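Local coordinates for protein inositol 2-dehydrogenase/D-chiro-inositol 3-dehydrogenase (Lactobacillus casei, PDB 4MIY) that oxidises myo-inositol and D-chiro-inositol to their keto derivatives, with NAD+ as hydride acceptor, as a dehydrogenase with a Rossmann fold, at residues T95-A100 with T173-I178. Sequence-based numbering, arbitrary orientation.
Sequences TEKPLA and TLIHEI. With NAD (nicotinamide-adenine-dinucleotide), chain E.
K97 and H176 meet beside the nicotinamide of NAD, showing how both domains of a Gfo/Idh/MocA dehydrogenase contribute side chains to the NAD pocket. The contact between the protein segments is slight: K97 CD lies 4.2 Å from H176 CE1, approaching the imidazole obliquely, and K97 CE rests 4.3 Å from I175 CG2, a methyl that lies above one face of that ring, displaced toward its rim. A water lies close to K97 NZ, at a distance too short to be trusted in detail, and makes a weak bond to H176 NE2 (3.3 Å). The lysine chain starts with CG between its backbone N and carbonyl carbon (chi1 43°) and bends twice more, which carries CG and CD past the nicotinamide amide and brings NZ to a weak bond with the ribose O2D. Its carbonyl O grips the ribose more firmly, taking a bond from O3D (3.0 Å). E96 OE1 receives the amide of K97 on its anti side, 29° out of the carboxylate plane, while OE2 is bonded to H17. A cis peptide precedes P98 in the loop from strand 92-95 of the Rossmann sheet to helix 103-113; across the cleft, helix 168-185 packs I175 on helix 304-323 and L174 on strand 223-229.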
ATOM      1  N   THR A  95      25.646  18.961  21.508  1.00 18.65           N
ATOM      2  CA  THR A  95      26.574  17.873  21.321  1.00 18.48           C
ATOM      3  C   THR A  95      25.928  16.771  20.509  1.00 18.38           C
ATOM      4  O   THR A  95      24.820  16.400  20.759  1.00 20.59           O
ATOM      5  CB  THR A  95      27.140  17.334  22.646  1.00 19.10           C
ATOM      6  OG1 THR A  95      28.120  16.351  22.383  1.00 24.31           O
ATOM      7  CG2 THR A  95      26.104  16.776  23.483  1.00 19.97           C
ATOM      8  N   GLU A  96      26.642  16.303  19.515  1.00 17.99           N
ATOM      9  CA  GLU A  96      26.236  15.069  18.905  1.00 18.47           C
ATOM     10  C   GLU A  96      26.217  13.936  19.924  1.00 24.21           C
ATOM     11  O   GLU A  96      26.844  14.006  20.945  1.00 23.44           O
ATOM     12  CB  GLU A  96      27.103  14.727  17.702  1.00 20.30           C
ATOM     13  CG  GLU A  96      26.584  15.278  16.385  1.00 20.17           C
ATOM     14  CD  GLU A  96      25.178  14.792  16.053  1.00 19.64           C
ATOM     15  OE1 GLU A  96      24.762  13.776  16.589  1.00 22.43           O
ATOM     16  OE2 GLU A  96      24.517  15.438  15.277  1.00 21.42           O
ATOM     17  N   LYS A  97      25.470  12.893  19.609  1.00 19.84           N
ATOM     18  CA  LYS A  97      25.541  11.661  20.334  1.00 21.46           C
ATOM     19  C   LYS A  97      26.934  11.093  20.216  1.00 19.38           C
ATOM     20  O   LYS A  97      27.562  11.286  19.231  1.00 22.23           O
ATOM     21  CB  LYS A  97      24.557  10.652  19.760  1.00 23.79           C
ATOM     22  CG  LYS A  97      24.557  10.652  18.289  1.00 28.72           C
ATOM     23  CD  LYS A  97      24.707   9.316  17.668  1.00 34.34           C
ATOM     24  CE  LYS A  97      25.873   8.577  18.166  1.00 31.87           C
ATOM     25  NZ  LYS A  97      26.368   7.697  17.087  1.00 35.60           N
ATOM     26  N   PRO A  98      27.395  10.409  21.269  1.00 18.69           N
ATOM     27  CA  PRO A  98      26.784  10.282  22.579  1.00 22.11           C
ATOM     28  C   PRO A  98      27.099  11.493  23.466  1.00 22.07           C
ATOM     29  O   PRO A  98      27.982  12.237  23.144  1.00 24.78           O
ATOM     30  CB  PRO A  98      27.490   9.061  23.146  1.00 24.59           C
ATOM     31  CG  PRO A  98      28.759   9.166  22.583  1.00 23.91           C
ATOM     32  CD  PRO A  98      28.643   9.657  21.229  1.00 24.75           C
ATOM     33  N   LEU A  99      26.404  11.631  24.564  1.00 22.14           N
ATOM     34  CA  LEU A  99      26.777  12.634  25.545  1.00 22.00           C
ATOM     35  C   LEU A  99      28.200  12.343  26.062  1.00 28.47           C
ATOM     36  O   LEU A  99      28.959  13.228  26.345  1.00 28.47           O
ATOM     37  CB  LEU A  99      25.764  12.655  26.662  1.00 19.58           C
ATOM     38  CG  LEU A  99      26.042  13.659  27.778  1.00 21.18           C
ATOM     39  CD1 LEU A  99      25.888  15.048  27.253  1.00 25.60           C
ATOM     40  CD2 LEU A  99      25.164  13.377  28.887  1.00 22.98           C
ATOM     41  N   ALA A 100      28.524  11.067  26.084  1.00 29.23           N
ATOM     42  CA  ALA A 100      29.743  10.552  26.633  1.00 30.71           C
ATOM     43  C   ALA A 100      29.766   9.076  26.309  1.00 31.42           C
ATOM     44  O   ALA A 100      28.749   8.490  26.092  1.00 29.44           O
ATOM     45  CB  ALA A 100      29.718  10.701  28.080  1.00 29.15           C
ATOM     46  N   THR A 173      24.207   2.437  16.226  1.00 17.92           N
ATOM     47  CA  THR A 173      23.021   1.994  15.544  1.00 16.56           C
ATOM     48  C   THR A 173      21.806   1.903  16.478  1.00 15.89           C
ATOM     49  O   THR A 173      20.938   2.710  16.401  1.00 16.08           O
ATOM     50  CB  THR A 173      23.329   0.705  14.785  1.00 16.14           C
ATOM     51  OG1 THR A 173      24.397   0.946  13.873  1.00 18.71           O
ATOM     52  CG2 THR A 173      22.127   0.228  14.001  1.00 16.49           C
ATOM     53  N   LEU A 174      21.798   0.964  17.402  1.00 15.58           N
ATOM     54  CA  LEU A 174      20.678   0.833  18.314  1.00 14.18           C
ATOM     55  C   LEU A 174      20.445   2.052  19.217  1.00 13.91           C
ATOM     56  O   LEU A 174      19.405   2.234  19.741  1.00 14.33           O
ATOM     57  CB  LEU A 174      20.819  -0.447  19.163  1.00 15.97           C
ATOM     58  CG  LEU A 174      19.669  -0.844  20.077  1.00 14.64           C
ATOM     59  CD1 LEU A 174      18.391  -1.211  19.318  1.00 17.51           C
ATOM     60  CD2 LEU A 174      20.090  -2.002  20.960  1.00 17.07           C
ATOM     61  N   ILE A 175      21.465   2.848  19.362  1.00 16.35           N
ATOM     62  CA  ILE A 175      21.401   4.006  20.223  1.00 15.91           C
ATOM     63  C   ILE A 175      20.221   4.905  19.879  1.00 16.11           C
ATOM     64  O   ILE A 175      19.659   5.512  20.726  1.00 14.96           O
ATOM     65  CB  ILE A 175      22.742   4.789  20.215  1.00 15.94           C
ATOM     66  CG1 ILE A 175      22.830   5.774  21.392  1.00 18.29           C
ATOM     67  CG2 ILE A 175      22.980   5.449  18.902  1.00 18.37           C
ATOM     68  CD1 ILE A 175      22.929   5.128  22.646  1.00 23.50           C
ATOM     69  N   HIS A 176      19.865   4.934  18.612  1.00 14.19           N
ATOM     70  CA  HIS A 176      18.754   5.712  18.135  1.00 14.28           C
ATOM     71  C   HIS A 176      17.420   5.196  18.659  1.00 15.44           C
ATOM     72  O   HIS A 176      16.611   5.944  19.099  1.00 15.58           O
ATOM     73  CB  HIS A 176      18.778   5.800  16.610  1.00 14.67           C
ATOM     74  CG  HIS A 176      19.916   6.605  16.099  1.00 16.37           C
ATOM     75  ND1 HIS A 176      19.970   7.964  16.239  1.00 16.15           N
ATOM     76  CD2 HIS A 176      21.065   6.245  15.497  1.00 16.69           C
ATOM     77  CE1 HIS A 176      21.091   8.414  15.722  1.00 19.94           C
ATOM     78  NE2 HIS A 176      21.764   7.392  15.243  1.00 18.84           N
ATOM     79  N   GLU A 177      17.259   3.894  18.642  1.00 15.27           N
ATOM     80  CA  GLU A 177      16.098   3.289  19.228  1.00 14.37           C
ATOM     81  C   GLU A 177      16.122   3.422  20.746  1.00 16.10           C
ATOM     82  O   GLU A 177      15.113   3.582  21.359  1.00 15.56           O
ATOM     83  CB  GLU A 177      15.996   1.819  18.827  1.00 12.93           C
ATOM     84  CG  GLU A 177      15.505   1.540  17.406  1.00 15.90           C
ATOM     85  CD  GLU A 177      16.492   1.866  16.303  1.00 15.42           C
ATOM     86  OE1 GLU A 177      17.686   1.818  16.530  1.00 17.31           O
ATOM     87  OE2 GLU A 177      16.025   2.199  15.226  1.00 16.29           O
ATOM     88  N   ILE A 178      17.304   3.349  21.326  1.00 16.23           N
ATOM     89  CA  ILE A 178      17.442   3.505  22.758  1.00 18.01           C
ATOM     90  C   ILE A 178      16.941   4.852  23.236  1.00 16.21           C
ATOM     91  O   ILE A 178      16.218   4.914  24.177  1.00 15.80           O
ATOM     92  CB  ILE A 178      18.868   3.265  23.212  1.00 15.42           C
ATOM     93  CG1 ILE A 178      19.152   1.762  23.252  1.00 17.31           C
ATOM     94  CG2 ILE A 178      19.078   3.850  24.566  1.00 17.18           C
ATOM     95  CD1 ILE A 178      20.613   1.445  23.292  1.00 17.29           C
TER
HETATM   96  PA  NAD E 401      34.788  12.021  11.927  1.00 26.89           P
HETATM   97  O1A NAD E 401      35.839  11.140  12.398  1.00 29.83           O
HETATM   98  O2A NAD E 401      34.604  12.297  10.580  1.00 20.78           O
HETATM   99  O5B NAD E 401      35.017  13.504  12.436  1.00 24.39           O
HETATM  100  C5B NAD E 401      35.351  13.842  13.720  1.00 27.61           C
HETATM  101  C4B NAD E 401      36.291  15.056  13.694  1.00 26.69           C
HETATM  102  O4B NAD E 401      36.619  15.321  15.031  1.00 28.64           O
HETATM  103  C3B NAD E 401      37.661  14.794  13.083  1.00 25.75           C
HETATM  104  O3B NAD E 401      37.968  15.793  12.200  1.00 34.95           O
HETATM  105  C2B NAD E 401      38.616  14.738  14.243  1.00 27.31           C
HETATM  106  O2B NAD E 401      39.912  15.173  13.908  1.00 32.44           O
HETATM  107  C1B NAD E 401      37.996  15.695  15.188  1.00 28.48           C
HETATM  108  N9A NAD E 401      38.347  15.507  16.578  1.00 26.12           N
HETATM  109  C8A NAD E 401      38.522  14.403  17.233  1.00 28.14           C
HETATM  110  N7A NAD E 401      38.747  14.608  18.524  1.00 32.06           N
HETATM  111  C5A NAD E 401      38.712  15.914  18.707  1.00 27.67           C
HETATM  112  C6A NAD E 401      38.895  16.847  19.800  1.00 31.21           C
HETATM  113  N6A NAD E 401      39.131  16.474  21.033  1.00 30.49           N
HETATM  114  N1A NAD E 401      38.731  18.121  19.529  1.00 27.07           N
HETATM  115  C2A NAD E 401      38.488  18.573  18.355  1.00 26.21           C
HETATM  116  N3A NAD E 401      38.349  17.791  17.307  1.00 28.11           N
HETATM  117  C4A NAD E 401      38.442  16.483  17.435  1.00 26.76           C
HETATM  118  O3  NAD E 401      33.505  11.488  12.679  1.00 24.15           O
HETATM  119  PN  NAD E 401      31.957  11.968  12.447  1.00 24.09           P
HETATM  120  O1N NAD E 401      31.290  10.974  11.617  1.00 25.87           O
HETATM  121  O2N NAD E 401      31.932  13.242  11.830  1.00 25.13           O
HETATM  122  O5D NAD E 401      31.294  11.823  13.812  1.00 21.23           O
HETATM  123  C5D NAD E 401      31.458  12.850  14.759  1.00 23.54           C
HETATM  124  C4D NAD E 401      30.444  12.743  15.851  1.00 24.68           C
HETATM  125  O4D NAD E 401      29.169  12.877  15.248  1.00 33.06           O
HETATM  126  C3D NAD E 401      30.507  11.415  16.528  1.00 23.18           C
HETATM  127  O3D NAD E 401      30.197  11.607  17.873  1.00 26.94           O
HETATM  128  C2D NAD E 401      29.394  10.673  15.795  1.00 24.12           C
HETATM  129  O2D NAD E 401      28.922   9.702  16.649  1.00 26.36           O
HETATM  130  C1D NAD E 401      28.383  11.765  15.587  1.00 26.41           C
HETATM  131  N1N NAD E 401      27.434  11.447  14.520  1.00 26.08           N
HETATM  132  C2N NAD E 401      26.129  11.437  14.777  1.00 22.10           C
HETATM  133  C3N NAD E 401      25.181  11.104  13.832  1.00 23.23           C
HETATM  134  C7N NAD E 401      23.707  11.122  14.164  1.00 23.48           C
HETATM  135  O7N NAD E 401      23.273  11.772  15.061  1.00 23.97           O
HETATM  136  N7N NAD E 401      22.961  10.433  13.399  1.00 19.93           N
HETATM  137  C4N NAD E 401      25.621  10.825  12.550  1.00 22.89           C
HETATM  138  C5N NAD E 401      26.979  10.860  12.325  1.00 25.01           C
HETATM  139  C6N NAD E 401      27.858  11.161  13.332  1.00 26.06           C
HETATM  140  O   HOH W   1      25.079   7.051  15.020  1.00 29.73           O